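Putative cell invasion protein with MAC/Perforin domain (Bacteroides thetaiotaomicron VPI-5482, PDB 3KK7) is of unconfirmed function but belongs to the membrane-attack complex/perforin family and may take part in cell invasion or membrane attack. Local coordinates at residues Tyr376-Lys381 with Val397-Thr402. Residues are numbered along the deposited sequence; the frame is centred on the assembly and turned at random.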
ATOM      1  N   TYR A 376       4.063  25.224   2.690  1.00 30.77           N
ATOM      2  CA  TYR A 376       4.238  26.572   2.179  1.00 31.33           C
ATOM      3  C   TYR A 376       3.312  26.788   1.002  1.00 31.92           C
ATOM      4  O   TYR A 376       2.967  25.845   0.314  1.00 32.45           O
ATOM      5  CB  TYR A 376       5.682  26.798   1.709  1.00 31.45           C
ATOM      6  CG  TYR A 376       6.157  25.858   0.625  1.00 31.62           C
ATOM      7  CD1 TYR A 376       5.964  26.159  -0.721  1.00 32.68           C
ATOM      8  CD2 TYR A 376       6.825  24.677   0.948  1.00 33.08           C
ATOM      9  CE1 TYR A 376       6.414  25.295  -1.731  1.00 33.24           C
ATOM     10  CE2 TYR A 376       7.272  23.807  -0.040  1.00 33.80           C
ATOM     11  CZ  TYR A 376       7.061  24.116  -1.380  1.00 33.84           C
ATOM     12  OH  TYR A 376       7.513  23.251  -2.348  1.00 33.18           O
ATOM     13  N   ILE A 377       2.923  28.033   0.778  1.00 32.39           N
ATOM     14  CA  ILE A 377       2.136  28.406  -0.373  1.00 32.64           C
ATOM     15  C   ILE A 377       3.087  28.990  -1.398  1.00 33.09           C
ATOM     16  O   ILE A 377       3.882  29.856  -1.058  1.00 33.23           O
ATOM     17  CB  ILE A 377       1.112  29.462  -0.007  1.00 32.63           C
ATOM     18  CG1 ILE A 377       0.122  28.896   1.021  1.00 32.18           C
ATOM     19  CG2 ILE A 377       0.402  29.940  -1.268  1.00 33.11           C
ATOM     20  CD1 ILE A 377      -0.940  29.883   1.474  1.00 29.91           C
ATOM     21  N   GLU A 378       3.027  28.503  -2.634  1.00 33.44           N
ATOM     22  CA  GLU A 378       3.800  29.085  -3.725  1.00 34.21           C
ATOM     23  C   GLU A 378       2.806  29.699  -4.726  1.00 34.88           C
ATOM     24  O   GLU A 378       1.857  29.026  -5.161  1.00 35.37           O
ATOM     25  CB  GLU A 378       4.729  28.055  -4.387  1.00 34.37           C
ATOM     26  CG  GLU A 378       4.031  26.807  -4.972  1.00 35.83           C
ATOM     27  CD  GLU A 378       5.001  25.763  -5.511  1.00 37.52           C
ATOM     28  OE1 GLU A 378       6.090  26.170  -5.973  1.00 40.02           O
ATOM     29  OE2 GLU A 378       4.674  24.541  -5.484  1.00 37.79           O
ATOM     30  N   ILE A 379       2.972  30.990  -5.032  1.00 34.82           N
ATOM     31  CA  ILE A 379       2.124  31.673  -6.018  1.00 34.80           C
ATOM     32  C   ILE A 379       2.857  31.554  -7.351  1.00 35.01           C
ATOM     33  O   ILE A 379       3.910  32.178  -7.556  1.00 35.01           O
ATOM     34  CB  ILE A 379       1.885  33.168  -5.674  1.00 34.61           C
ATOM     35  CG1 ILE A 379       1.274  33.312  -4.268  1.00 34.16           C
ATOM     36  CG2 ILE A 379       0.981  33.812  -6.729  1.00 34.62           C
ATOM     37  CD1 ILE A 379       1.613  34.606  -3.566  1.00 30.83           C
ATOM     38  N   ILE A 380       2.319  30.736  -8.245  1.00 34.69           N
ATOM     39  CA  ILE A 380       2.994  30.452  -9.490  1.00 34.71           C
ATOM     40  C   ILE A 380       1.992  30.488 -10.627  1.00 34.85           C
ATOM     41  O   ILE A 380       0.892  30.984 -10.461  1.00 34.52           O
ATOM     42  CB  ILE A 380       3.739  29.097  -9.410  1.00 34.91           C
ATOM     43  CG1 ILE A 380       2.765  27.951  -9.091  1.00 35.11           C
ATOM     44  CG2 ILE A 380       4.839  29.173  -8.355  1.00 35.09           C
ATOM     45  CD1 ILE A 380       3.280  26.566  -9.466  1.00 34.46           C
ATOM     46  N   LYS A 381       2.387  29.972 -11.780  1.00 35.49           N
ATOM     47  CA  LYS A 381       1.588  30.046 -12.982  1.00 35.88           C
ATOM     48  C   LYS A 381       0.977  28.690 -13.305  1.00 36.49           C
ATOM     49  O   LYS A 381       1.659  27.676 -13.220  1.00 36.97           O
ATOM     50  CB  LYS A 381       2.452  30.536 -14.142  1.00 35.62           C
ATOM     51  CG  LYS A 381       2.831  31.992 -14.013  1.00 35.56           C
ATOM     52  CD  LYS A 381       3.715  32.478 -15.168  1.00 35.85           C
ATOM     53  CE  LYS A 381       3.935  33.982 -15.079  1.00 35.61           C
ATOM     54  NZ  LYS A 381       5.223  34.431 -15.659  1.00 35.86           N
ATOM     55  N   VAL A 397      -1.706  31.542  -9.661  1.00 33.65           N
ATOM     56  CA  VAL A 397      -2.426  30.725  -8.695  1.00 33.09           C
ATOM     57  C   VAL A 397      -1.605  30.462  -7.402  1.00 32.44           C
ATOM     58  O   VAL A 397      -0.394  30.222  -7.467  1.00 32.44           O
ATOM     59  CB  VAL A 397      -2.790  29.393  -9.379  1.00 32.85           C
ATOM     60  CG1 VAL A 397      -2.784  28.285  -8.405  1.00 34.12           C
ATOM     61  CG2 VAL A 397      -4.152  29.497 -10.081  1.00 33.76           C
ATOM     62  N   PRO A 398      -2.260  30.522  -6.224  1.00 31.65           N
ATOM     63  CA  PRO A 398      -1.606  30.050  -5.016  1.00 31.30           C
ATOM     64  C   PRO A 398      -1.721  28.538  -4.945  1.00 30.78           C
ATOM     65  O   PRO A 398      -2.797  28.006  -5.205  1.00 30.41           O
ATOM     66  CB  PRO A 398      -2.421  30.699  -3.902  1.00 31.56           C
ATOM     67  CG  PRO A 398      -3.757  30.905  -4.474  1.00 31.18           C
ATOM     68  CD  PRO A 398      -3.615  31.032  -5.947  1.00 31.76           C
ATOM     69  N   VAL A 399      -0.619  27.859  -4.619  1.00 30.05           N
ATOM     70  CA  VAL A 399      -0.611  26.401  -4.484  1.00 28.95           C
ATOM     71  C   VAL A 399      -0.095  26.033  -3.098  1.00 29.03           C
ATOM     72  O   VAL A 399       1.059  26.271  -2.783  1.00 28.75           O
ATOM     73  CB  VAL A 399       0.266  25.728  -5.570  1.00 28.73           C
ATOM     74  CG1 VAL A 399       0.268  24.229  -5.392  1.00 28.71           C
ATOM     75  CG2 VAL A 399      -0.228  26.066  -6.963  1.00 27.57           C
ATOM     76  N   LEU A 400      -0.951  25.450  -2.260  1.00 29.23           N
ATOM     77  CA  LEU A 400      -0.517  24.980  -0.942  1.00 28.87           C
ATOM     78  C   LEU A 400       0.244  23.671  -1.084  1.00 29.22           C
ATOM     79  O   LEU A 400      -0.309  22.681  -1.565  1.00 29.17           O
ATOM     80  CB  LEU A 400      -1.716  24.764  -0.040  1.00 28.69           C
ATOM     81  CG  LEU A 400      -1.406  24.220   1.358  1.00 28.81           C
ATOM     82  CD1 LEU A 400      -0.593  25.237   2.201  1.00 27.89           C
ATOM     83  CD2 LEU A 400      -2.726  23.812   2.018  1.00 26.71           C
ATOM     84  N   ASN A 401       1.516  23.677  -0.691  1.00 29.93           N
ATOM     85  CA  ASN A 401       2.308  22.454  -0.591  1.00 30.59           C
ATOM     86  C   ASN A 401       2.109  21.884   0.808  1.00 30.46           C
ATOM     87  O   ASN A 401       2.443  22.560   1.789  1.00 30.95           O
ATOM     88  CB  ASN A 401       3.798  22.690  -0.877  1.00 31.01           C
ATOM     89  CG  ASN A 401       4.116  22.731  -2.388  1.00 33.66           C
ATOM     90  OD1 ASN A 401       4.937  21.953  -2.881  1.00 36.22           O
ATOM     91  ND2 ASN A 401       3.454  23.638  -3.122  1.00 35.35           N
ATOM     92  N   THR A 402       1.560  20.663   0.896  1.00 29.52           N
ATOM     93  CA  THR A 402       1.248  20.044   2.182  1.00 29.01           C
ATOM     94  C   THR A 402       2.492  19.442   2.814  1.00 28.39           C
ATOM     95  O   THR A 402       3.538  19.414   2.202  1.00 28.43           O
ATOM     96  CB  THR A 402       0.159  18.949   2.035  1.00 29.03           C
ATOM     97  OG1 THR A 402       0.689  17.808   1.336  1.00 29.32           O
ATOM     98  CG2 THR A 402      -1.053  19.498   1.292  1.00 29.05           C
TER
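Residues 376-381 and 397-401 run antiparallel as the two arms of a β-hairpin, both within the D2 domain of this MACPF-family protein. Tyr376, Glu378 and Ile380 pair with Asn401, Val399 and Val397 as hydrogen-bonded pairs, each closed by two backbone bonds. Pro398, which has no N-H to give, suits the non-hydrogen-bonded position opposite Ile379, where nothing on this side needs a donor. Asn401 carries the contact between side chains. Asn401 CB lies over the centre of the Tyr376 ring, 3.7 Å from the centroid, a CH-pi contact. CG sits beside the backbone N (chi1 -82°), which carries the amide over the ring, and chi2 turns it nearly flat, the planes 18° apart, with Asn401 CG 3.4 Å from Tyr376 CZ. At the tip, Asn401 OD1 lies 2.9 Å from Tyr376 OH; Asn401 ND2 donates to Glu378 OE2 at 2.8 Å, meeting it from above the carboxylate plane. The ring can take this place because Tyr376 CG stands between N and the carbonyl carbon (chi1 59°), the crowded position; Glu378 does likewise, then extends its carboxylate toward the amide. An alanine at Tyr376 would remove the ring and hydroxyl and would probably leave the Asn401 amide less firmly oriented toward Glu378. On the other face, branched Ile377 sets CG2 3.9 Å from Pro398 CB and CG1 against Leu400 CD1. Lys407 makes a salt bridge to Glu378 OE2 and a hydrogen bond to Asn401 OD1, and Lys457 makes a salt bridge to Glu378 OE1, so the buried carboxylate probably stays ionised. Strand 450-454 runs parallel to 376-386 along its other edge, strand 407-411 flanks 392-401, and helix 429-443 covers the face bearing Ile377, Ile379 and Pro398.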